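Local coordinates for protein transketolase (Campylobacter jejuni, PDB 3L84) that belongs to the transketolase family, whose thiamine diphosphate-dependent members are dimers with chains built of three alpha/beta domains, at residues 57-63 against 143-149; 127-131 against 170-175; 546-552 against 626-630. All coordinates share one frame; numbering follows the deposited sequence.

Contact 1: 57-63 against 143-149; sequences NRDRLVF and DHKIYCL
With chi1 at 65°, CG of His144 sits between its own backbone N and carbonyl carbon, and the ring is laid under Arg60, whose chain bends at chi2 to bring the guanidinium flat onto it, centres 4.6 Å apart and planes 27° from parallel. Arg58 O lies over the same face of the imidazole. In the ring plane, ND1 of His144 gives an almost straight bond to Lys145 O at 3.0 Å, which fixes the ring's rotation, while NE2 bonds to Tyr404. Lys145 O takes a second bond, from Arg60 N. Before the strands begin, side chains make the links. Asn57 OD1 accepts from the backbone Asp143 N, and its ND2 gives to the carboxylate, Asp143 OD1, at 2.8 Å; Asp59 OD1, met from above its carboxylate plane, takes the backbone Lys145 N at 2.8 Å. A water bridges Asp59 OD2 to Tyr147 OH. Further on, backbone bonds run from Tyr147 N to Arg60 O, Val62 N to Tyr147 O and Leu149 N to Val62 O. Strand 60-63 pairs in parallel with strand 146-151 as an outermost strand, within this chain, of the parallel sheet in the thiamine diphosphate binding domain.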
loop_
_atom_site.group_PDB
_atom_site.type_symbol
_atom_site.label_atom_id
_atom_site.label_comp_id
_atom_site.label_asym_id
_atom_site.label_seq_id
_atom_site.Cartn_x
_atom_site.Cartn_y
_atom_site.Cartn_z
ATOM N N ASN A 57 18.753 -21.316 -16.378
ATOM C CA ASN A 57 19.916 -20.440 -16.313
ATOM C C ASN A 57 19.898 -19.340 -17.375
ATOM O O ASN A 57 20.935 -18.756 -17.651
ATOM C CB ASN A 57 21.238 -21.228 -16.336
ATOM C CG ASN A 57 22.431 -20.390 -15.874
ATOM O OD1 ASN A 57 22.346 -19.655 -14.915
ATOM N ND2 ASN A 57 23.564 -20.499 -16.584
ATOM N N ARG A 58 18.747 -19.077 -17.954
ATOM C CA ARG A 58 18.594 -17.931 -18.845
ATOM C C ARG A 58 18.814 -16.610 -18.110
ATOM O O ARG A 58 18.512 -16.484 -16.922
ATOM C CB ARG A 58 17.203 -17.913 -19.467
ATOM C CG ARG A 58 16.095 -17.598 -18.504
ATOM C CD ARG A 58 14.743 -17.889 -19.090
ATOM N NE ARG A 58 13.646 -17.470 -18.213
ATOM C CZ ARG A 58 13.134 -18.268 -17.296
ATOM N NH1 ARG A 58 13.628 -19.464 -17.053
ATOM N NH2 ARG A 58 12.103 -17.884 -16.569
ATOM N N ASP A 59 19.305 -15.596 -18.808
ATOM C CA ASP A 59 19.191 -14.246 -18.278
ATOM C C ASP A 59 17.708 -13.885 -18.131
ATOM O O ASP A 59 16.886 -14.277 -18.959
ATOM C CB ASP A 59 19.827 -13.227 -19.202
ATOM C CG ASP A 59 21.325 -13.320 -19.277
ATOM O OD1 ASP A 59 21.998 -13.918 -18.394
ATOM O OD2 ASP A 59 21.897 -12.796 -20.266
ATOM N N ARG A 60 17.383 -13.138 -17.092
ATOM C CA ARG A 60 16.009 -12.698 -16.830
ATOM C C ARG A 60 15.918 -11.215 -17.231
ATOM O O ARG A 60 16.613 -10.383 -16.665
ATOM C CB ARG A 60 15.587 -12.876 -15.355
ATOM C CG ARG A 60 15.811 -14.253 -14.673
ATOM C CD ARG A 60 15.045 -15.308 -15.367
ATOM N NE ARG A 60 14.798 -16.534 -14.572
ATOM C CZ ARG A 60 15.647 -17.557 -14.424
ATOM N NH1 ARG A 60 16.872 -17.503 -14.931
ATOM N NH2 ARG A 60 15.276 -18.678 -13.799
ATOM N N LEU A 61 15.030 -10.877 -18.159
ATOM C CA LEU A 61 14.784 -9.535 -18.622
ATOM C C LEU A 61 13.466 -9.067 -18.041
ATOM O O LEU A 61 12.464 -9.760 -18.174
ATOM C CB LEU A 61 14.713 -9.515 -20.136
ATOM C CG LEU A 61 14.359 -8.213 -20.842
ATOM C CD1 LEU A 61 15.386 -7.171 -20.517
ATOM C CD2 LEU A 61 14.207 -8.470 -22.365
ATOM N N VAL A 62 13.462 -7.920 -17.382
ATOM C CA VAL A 62 12.256 -7.321 -16.797
ATOM C C VAL A 62 12.050 -5.889 -17.309
ATOM O O VAL A 62 12.910 -5.023 -17.102
ATOM C CB VAL A 62 12.329 -7.258 -15.278
ATOM C CG1 VAL A 62 11.053 -6.599 -14.669
ATOM C CG2 VAL A 62 12.550 -8.661 -14.655
ATOM N N PHE A 63 10.912 -5.625 -17.926
ATOM C CA PHE A 63 10.476 -4.256 -18.270
ATOM C C PHE A 63 9.672 -3.726 -17.093
ATOM O O PHE A 63 8.495 -4.027 -16.996
ATOM C CB PHE A 63 9.584 -4.253 -19.516
ATOM C CG PHE A 63 10.301 -4.284 -20.829
ATOM C CD1 PHE A 63 11.247 -5.236 -21.123
ATOM C CD2 PHE A 63 9.927 -3.399 -21.852
ATOM C CE1 PHE A 63 11.904 -5.245 -22.394
ATOM C CE2 PHE A 63 10.548 -3.429 -23.089
ATOM C CZ PHE A 63 11.536 -4.353 -23.346
ATOM N N ASP A 143 24.605 -18.874 -13.213
ATOM C CA ASP A 143 25.576 -17.784 -13.473
ATOM C C ASP A 143 25.036 -16.619 -14.320
ATOM O O ASP A 143 25.792 -15.787 -14.797
ATOM C CB ASP A 143 26.874 -18.322 -14.025
ATOM C CG ASP A 143 26.733 -18.848 -15.411
ATOM O OD1 ASP A 143 25.635 -18.713 -16.009
ATOM O OD2 ASP A 143 27.734 -19.412 -15.937
ATOM N N HIS A 144 23.742 -16.507 -14.425
ATOM C CA HIS A 144 23.118 -15.625 -15.407
ATOM C C HIS A 144 22.953 -14.212 -14.812
ATOM O O HIS A 144 23.216 -13.954 -13.627
ATOM C CB HIS A 144 21.761 -16.214 -15.791
ATOM C CG HIS A 144 20.789 -16.251 -14.667
ATOM N ND1 HIS A 144 20.022 -15.161 -14.295
ATOM C CD2 HIS A 144 20.496 -17.230 -13.776
ATOM C CE1 HIS A 144 19.258 -15.500 -13.272
ATOM N NE2 HIS A 144 19.531 -16.749 -12.925
ATOM N N LYS A 145 22.549 -13.295 -15.673
ATOM C CA LYS A 145 22.258 -11.912 -15.284
ATOM C C LYS A 145 20.770 -11.676 -15.147
ATOM O O LYS A 145 19.941 -12.478 -15.602
ATOM C CB LYS A 145 22.848 -10.959 -16.320
ATOM C CG LYS A 145 24.355 -11.046 -16.452
ATOM C CD LYS A 145 25.112 -10.565 -15.219
ATOM C CE LYS A 145 26.637 -10.673 -15.387
ATOM N NZ LYS A 145 27.303 -10.282 -14.129
ATOM N N ILE A 146 20.447 -10.537 -14.534
ATOM C CA ILE A 146 19.090 -9.999 -14.433
ATOM C C ILE A 146 19.161 -8.579 -14.929
ATOM O O ILE A 146 19.917 -7.759 -14.368
ATOM C CB ILE A 146 18.545 -10.023 -13.008
ATOM C CG1 ILE A 146 18.490 -11.465 -12.441
ATOM C CG2 ILE A 146 17.153 -9.376 -12.989
ATOM C CD1 ILE A 146 19.766 -12.112 -11.969
ATOM N N TYR A 147 18.506 -8.305 -16.047
ATOM C CA TYR A 147 18.448 -6.980 -16.674
ATOM C C TYR A 147 17.081 -6.387 -16.444
ATOM O O TYR A 147 16.058 -7.015 -16.717
ATOM C CB TYR A 147 18.682 -7.078 -18.188
ATOM C CG TYR A 147 20.048 -7.549 -18.592
ATOM C CD1 TYR A 147 21.138 -6.684 -18.596
ATOM C CD2 TYR A 147 20.266 -8.865 -18.998
ATOM C CE1 TYR A 147 22.387 -7.116 -19.018
ATOM C CE2 TYR A 147 21.518 -9.313 -19.382
ATOM C CZ TYR A 147 22.592 -8.436 -19.376
ATOM O OH TYR A 147 23.882 -8.812 -19.765
ATOM N N CYS A 148 17.032 -5.163 -15.935
ATOM C CA CYS A 148 15.765 -4.491 -15.747
ATOM C C CYS A 148 15.791 -3.149 -16.422
ATOM O O CYS A 148 16.740 -2.379 -16.189
ATOM C CB CYS A 148 15.526 -4.276 -14.257
ATOM S SG CYS A 148 14.012 -3.441 -13.821
ATOM N N LEU A 149 14.791 -2.860 -17.247
ATOM C CA LEU A 149 14.636 -1.515 -17.816
ATOM C C LEU A 149 13.612 -0.768 -17.007
ATOM O O LEU A 149 12.531 -1.275 -16.758
ATOM C CB LEU A 149 14.172 -1.567 -19.272
ATOM C CG LEU A 149 15.180 -1.887 -20.368
ATOM C CD1 LEU A 149 15.972 -3.174 -20.078
ATOM C CD2 LEU A 149 14.425 -1.970 -21.713
HETATM O O HOH W 1 24.188 -11.395 -20.386
#

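Contact 2: 127-131 against 170-175; sequences AMAAK and HKLDNF
Lys131 and Asp173 form the charged end, NZ meeting OD1 on the syn side of the carboxylate, though tilted 24° from its plane, at 2.6 Å in a salt bridge. The lysine reaches it by bending at chi2 (-62°) and then running extended past Asn174, its CE 3.9 Å from Asn174 CG. The Asn174 amide faces the helix: ND2 gives a nearly straight bond, 3.1 Å long, to Ala127 O, with the acceptor close to the amide plane. That carbonyl already receives the helical bond from Lys131 N and therefore serves two donors. Asn174 OD1 is buried against Ala127 CB at 3.4 Å with no polar partner in the model. Leu172 puts CD1 against Met128 CG at 3.7 Å, while the selenomethionine methyl, Met128 CE, rests over a face of the His170 ring, 4.3 Å from its centroid. Lys171, at positive phi, completes the Schellman motif ending helix 158-169, with Lys171 N and Leu172 N bonded back to its last-turn carbonyls; the inverse gamma-turn bond from Asp173 N to Lys171 O is weak. A buried amide oxygen without a partner is probably an energetic cost that the amide-to-carbonyl bond and ion pair must offset.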
loop_
_atom_site.group_PDB
_atom_site.type_symbol
_atom_site.label_atom_id
_atom_site.label_comp_id
_atom_site.label_asym_id
_atom_site.label_seq_id
_atom_site.Cartn_x
_atom_site.Cartn_y
_atom_site.Cartn_z
ATOM N N ALA A 127 17.347 -11.554 -8.841
ATOM C CA ALA A 127 18.777 -11.557 -8.567
ATOM C C ALA A 127 19.053 -12.271 -7.209
ATOM O O ALA A 127 20.000 -13.059 -7.111
ATOM C CB ALA A 127 19.323 -10.156 -8.604
HETATM N N MSE A 128 18.206 -12.020 -6.207
HETATM C CA MSE A 128 18.350 -12.744 -4.931
HETATM C C MSE A 128 18.064 -14.223 -5.118
HETATM O O MSE A 128 18.751 -15.091 -4.562
HETATM C CB MSE A 128 17.404 -12.173 -3.898
HETATM C CG MSE A 128 17.786 -10.768 -3.427
HETATM SE SE MSE A 128 16.728 -10.004 -2.029
HETATM C CE MSE A 128 17.292 -11.161 -0.574
ATOM N N ALA A 129 16.992 -14.526 -5.845
ATOM C CA ALA A 129 16.617 -15.915 -6.152
ATOM C C ALA A 129 17.752 -16.636 -6.869
ATOM O O ALA A 129 18.102 -17.747 -6.519
ATOM C CB ALA A 129 15.332 -15.979 -6.968
ATOM N N ALA A 130 18.397 -15.960 -7.806
ATOM C CA ALA A 130 19.511 -16.538 -8.535
ATOM C C ALA A 130 20.693 -16.785 -7.585
ATOM O O ALA A 130 21.360 -17.815 -7.686
ATOM C CB ALA A 130 19.934 -15.601 -9.653
ATOM N N LYS A 131 20.981 -15.844 -6.682
ATOM C CA LYS A 131 22.010 -16.116 -5.692
ATOM C C LYS A 131 21.705 -17.328 -4.819
ATOM O O LYS A 131 22.620 -18.126 -4.522
ATOM C CB LYS A 131 22.277 -14.890 -4.819
ATOM C CG LYS A 131 22.982 -13.757 -5.547
ATOM C CD LYS A 131 24.359 -14.088 -6.086
ATOM C CE LYS A 131 25.068 -12.860 -6.667
ATOM N NZ LYS A 131 26.466 -13.155 -7.070
ATOM N N HIS A 170 23.068 -7.214 -0.301
ATOM C CA HIS A 170 23.352 -8.574 -0.704
ATOM C C HIS A 170 24.337 -8.686 -1.850
ATOM O O HIS A 170 24.553 -9.800 -2.347
ATOM C CB HIS A 170 22.047 -9.335 -0.947
ATOM C CG HIS A 170 21.309 -9.575 0.319
ATOM N ND1 HIS A 170 21.703 -10.539 1.220
ATOM C CD2 HIS A 170 20.279 -8.913 0.896
ATOM C CE1 HIS A 170 20.913 -10.483 2.284
ATOM N NE2 HIS A 170 20.031 -9.522 2.097
ATOM N N LYS A 171 24.931 -7.562 -2.230
ATOM C CA LYS A 171 26.026 -7.546 -3.202
ATOM C C LYS A 171 25.588 -8.300 -4.444
ATOM O O LYS A 171 26.237 -9.246 -4.921
ATOM C CB LYS A 171 27.288 -8.153 -2.594
ATOM C CG LYS A 171 27.810 -7.363 -1.402
ATOM C CD LYS A 171 29.079 -8.028 -0.827
ATOM C CE LYS A 171 29.865 -7.091 0.107
ATOM N NZ LYS A 171 29.055 -6.248 1.001
ATOM N N LEU A 172 24.464 -7.859 -4.995
ATOM C CA LEU A 172 23.872 -8.536 -6.155
ATOM C C LEU A 172 24.567 -8.118 -7.458
ATOM O O LEU A 172 24.040 -7.315 -8.260
ATOM C CB LEU A 172 22.376 -8.275 -6.239
ATOM C CG LEU A 172 21.554 -8.743 -5.039
ATOM C CD1 LEU A 172 20.053 -8.475 -5.239
ATOM C CD2 LEU A 172 21.787 -10.249 -4.733
ATOM N N ASP A 173 25.725 -8.730 -7.690
ATOM C CA ASP A 173 26.562 -8.447 -8.845
ATOM C C ASP A 173 26.165 -9.224 -10.095
ATOM O O ASP A 173 26.923 -9.384 -11.043
ATOM C CB ASP A 173 28.037 -8.700 -8.491
ATOM C CG ASP A 173 28.310 -10.144 -8.111
ATOM O OD1 ASP A 173 27.428 -11.024 -8.220
ATOM O OD2 ASP A 173 29.484 -10.435 -7.753
ATOM N N ASN A 174 24.928 -9.697 -10.059
ATOM C CA ASN A 174 24.216 -10.258 -11.191
ATOM C C ASN A 174 23.095 -9.363 -11.695
ATOM O O ASN A 174 22.400 -9.723 -12.645
ATOM C CB ASN A 174 23.688 -11.662 -10.841
ATOM C CG ASN A 174 22.785 -11.698 -9.614
ATOM O OD1 ASN A 174 22.641 -10.713 -8.894
ATOM N ND2 ASN A 174 22.194 -12.883 -9.355
ATOM N N PHE A 175 22.937 -8.196 -11.093
ATOM C CA PHE A 175 21.806 -7.298 -11.367
ATOM C C PHE A 175 22.276 -6.049 -12.101
ATOM O O PHE A 175 23.149 -5.320 -11.615
ATOM C CB PHE A 175 21.166 -6.898 -10.032
ATOM C CG PHE A 175 20.019 -5.926 -10.114
ATOM C CD1 PHE A 175 19.027 -6.072 -11.067
ATOM C CD2 PHE A 175 19.949 -4.867 -9.262
ATOM C CE1 PHE A 175 17.947 -5.184 -11.117
ATOM C CE2 PHE A 175 18.874 -3.986 -9.305
ATOM C CZ PHE A 175 17.872 -4.147 -10.225
#

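Contact 3: 546-552 against 626-630; sequences ELEKQGF and VNFIL
Glu546 opens the contact with its aliphatic part, CG lying 4.2 Å from Val626 CG2 and one side chain roughly perpendicular to the other. Its carboxylate turns back to its own helix, where OE2 accepts from Gln550 NE2 through the anti lone pair at 2.7 Å. Leu547, next in line, is the hub: CD1 meets Ile629 CD1 at 3.9 Å, and CD2 touches both Val626 CG1 and Leu630 CD2, 3.7 Å from the latter, as the two leucines run antiparallel alongside one another. One turn on, Gln550 extends beyond CG toward helix 622-629; the bond to Glu546 holds its amide so that OE1 lies 3.5 Å from Leu630 CD1 and NE2 faces Val626 CG1. Gly551, at positive phi, ends the helix in a Schellman motif and turns the chain back. Phe552 follows, its N bonded to Leu547 O, and its ring receives Leu630 CD2 over one face, 3.8 Å from the centroid in a CH-pi contact. Beneath, Leu547 and Ile629 both rest on Leu530 of strand 528-532. Two helix ends meeting through largely apolar side chains across one side of a central sheet are characteristic of an alpha/beta sandwich, here the C-terminal domain of transketolase.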
loop_
_atom_site.group_PDB
_atom_site.type_symbol
_atom_site.label_atom_id
_atom_site.label_comp_id
_atom_site.label_asym_id
_atom_site.label_seq_id
_atom_site.Cartn_x
_atom_site.Cartn_y
_atom_site.Cartn_z
ATOM N N GLU A 546 -25.295 -22.008 25.220
ATOM C CA GLU A 546 -26.215 -21.228 26.021
ATOM C C GLU A 546 -27.613 -21.150 25.384
ATOM O O GLU A 546 -28.624 -21.303 26.076
ATOM C CB GLU A 546 -25.643 -19.825 26.291
ATOM C CG GLU A 546 -26.536 -18.918 27.160
ATOM C CD GLU A 546 -26.759 -19.453 28.565
ATOM O OE1 GLU A 546 -25.906 -20.241 29.035
ATOM O OE2 GLU A 546 -27.782 -19.075 29.198
ATOM N N LEU A 547 -27.677 -20.919 24.075
ATOM C CA LEU A 547 -28.947 -20.864 23.356
ATOM C C LEU A 547 -29.683 -22.207 23.474
ATOM O O LEU A 547 -30.875 -22.224 23.718
ATOM C CB LEU A 547 -28.742 -20.458 21.884
ATOM C CG LEU A 547 -28.432 -18.981 21.583
ATOM C CD1 LEU A 547 -27.773 -18.832 20.240
ATOM C CD2 LEU A 547 -29.687 -18.128 21.646
ATOM N N GLU A 548 -28.961 -23.315 23.364
ATOM C CA GLU A 548 -29.554 -24.651 23.523
ATOM C C GLU A 548 -30.093 -24.842 24.955
ATOM O O GLU A 548 -31.181 -25.394 25.139
ATOM C CB GLU A 548 -28.528 -25.728 23.165
ATOM C CG GLU A 548 -28.165 -25.778 21.694
ATOM C CD GLU A 548 -28.977 -26.745 20.841
ATOM O OE1 GLU A 548 -29.971 -27.354 21.345
ATOM O OE2 GLU A 548 -28.614 -26.901 19.658
ATOM N N LYS A 549 -29.360 -24.362 25.958
ATOM C CA LYS A 549 -29.813 -24.441 27.359
ATOM C C LYS A 549 -31.099 -23.623 27.523
ATOM O O LYS A 549 -31.984 -24.009 28.326
ATOM C CB LYS A 549 -28.691 -23.954 28.288
ATOM C CG LYS A 549 -29.005 -23.833 29.743
ATOM C CD LYS A 549 -27.740 -23.415 30.510
ATOM C CE LYS A 549 -27.999 -23.422 32.028
ATOM N NZ LYS A 549 -26.758 -23.119 32.800
ATOM N N GLN A 550 -31.231 -22.527 26.773
ATOM C CA GLN A 550 -32.443 -21.702 26.760
ATOM C C GLN A 550 -33.562 -22.211 25.824
ATOM O O GLN A 550 -34.606 -21.579 25.733
ATOM C CB GLN A 550 -32.116 -20.222 26.471
ATOM C CG GLN A 550 -31.192 -19.595 27.528
ATOM C CD GLN A 550 -30.826 -18.113 27.286
ATOM O OE1 GLN A 550 -31.639 -17.328 26.816
ATOM N NE2 GLN A 550 -29.605 -17.737 27.673
ATOM N N GLY A 551 -33.366 -23.351 25.163
ATOM C CA GLY A 551 -34.390 -23.965 24.301
ATOM C C GLY A 551 -34.397 -23.610 22.827
ATOM O O GLY A 551 -35.411 -23.755 22.150
ATOM N N PHE A 552 -33.256 -23.155 22.312
ATOM C CA PHE A 552 -33.111 -22.878 20.877
ATOM C C PHE A 552 -32.088 -23.788 20.214
ATOM O O PHE A 552 -30.901 -23.701 20.530
ATOM C CB PHE A 552 -32.698 -21.430 20.649
ATOM C CG PHE A 552 -33.635 -20.420 21.284
ATOM C CD1 PHE A 552 -34.713 -19.916 20.576
ATOM C CD2 PHE A 552 -33.407 -19.966 22.574
ATOM C CE1 PHE A 552 -35.581 -18.989 21.163
ATOM C CE2 PHE A 552 -34.284 -19.037 23.177
ATOM C CZ PHE A 552 -35.353 -18.559 22.457
ATOM N N VAL A 626 -25.557 -13.625 22.633
ATOM C CA VAL A 626 -26.869 -14.243 22.830
ATOM C C VAL A 626 -27.991 -13.212 22.868
ATOM O O VAL A 626 -29.035 -13.418 22.280
ATOM C CB VAL A 626 -26.876 -15.098 24.095
ATOM C CG1 VAL A 626 -28.320 -15.501 24.522
ATOM C CG2 VAL A 626 -26.003 -16.343 23.910
ATOM N N ASN A 627 -27.769 -12.099 23.551
ATOM C CA ASN A 627 -28.768 -11.011 23.549
ATOM C C ASN A 627 -29.052 -10.472 22.156
ATOM O O ASN A 627 -30.212 -10.215 21.817
ATOM C CB ASN A 627 -28.366 -9.915 24.540
ATOM C CG ASN A 627 -28.621 -10.319 25.965
ATOM O OD1 ASN A 627 -29.363 -11.267 26.243
ATOM N ND2 ASN A 627 -27.983 -9.608 26.893
ATOM N N PHE A 628 -28.011 -10.329 21.338
ATOM C CA PHE A 628 -28.165 -9.908 19.963
ATOM C C PHE A 628 -28.987 -10.933 19.153
ATOM O O PHE A 628 -29.925 -10.567 18.426
ATOM C CB PHE A 628 -26.776 -9.723 19.364
ATOM C CG PHE A 628 -26.780 -9.363 17.906
ATOM C CD1 PHE A 628 -26.933 -8.035 17.488
ATOM C CD2 PHE A 628 -26.623 -10.337 16.945
ATOM C CE1 PHE A 628 -26.938 -7.714 16.142
ATOM C CE2 PHE A 628 -26.588 -10.018 15.599
ATOM C CZ PHE A 628 -26.757 -8.705 15.181
ATOM N N ILE A 629 -28.653 -12.217 19.289
ATOM C CA ILE A 629 -29.341 -13.275 18.535
ATOM C C ILE A 629 -30.823 -13.345 18.931
ATOM O O ILE A 629 -31.674 -13.594 18.082
ATOM C CB ILE A 629 -28.627 -14.606 18.738
ATOM C CG1 ILE A 629 -27.234 -14.538 18.076
ATOM C CG2 ILE A 629 -29.447 -15.792 18.191
ATOM C CD1 ILE A 629 -26.347 -15.727 18.322
ATOM N N LEU A 630 -31.116 -13.109 20.205
ATOM C CA LEU A 630 -32.499 -13.146 20.737
ATOM C C LEU A 630 -33.205 -11.809 20.598
ATOM O O LEU A 630 -34.315 -11.623 21.114
ATOM C CB LEU A 630 -32.489 -13.641 22.177
ATOM C CG LEU A 630 -31.990 -15.086 22.340
ATOM C CD1 LEU A 630 -32.016 -15.575 23.798
ATOM C CD2 LEU A 630 -32.789 -16.104 21.458
#

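Contacts 1 and 2 are neighbouring, buried parts of the thiamine diphosphate binding domain, their centres about 11 Å apart; contact 3 lies across the chain's centre, its nearest atoms about 48 Å from those of contact 1. The first two share elements: helix 118-137 of contact 2 leads into strand 146-151 of contact 1, and Ile146 N probably bonds to Asn174 O, where the next strand begins. Contact 1 joins strands by backbone bonds and polar side chains, contact 2 fastens a helix to a loop with an asparagine side-chain hydrogen bond, an ion pair and apolar packing, and the partly buried contact 3 has no hydrogen bond between its segments, but chiefly apolar packing with a CH-pi contact.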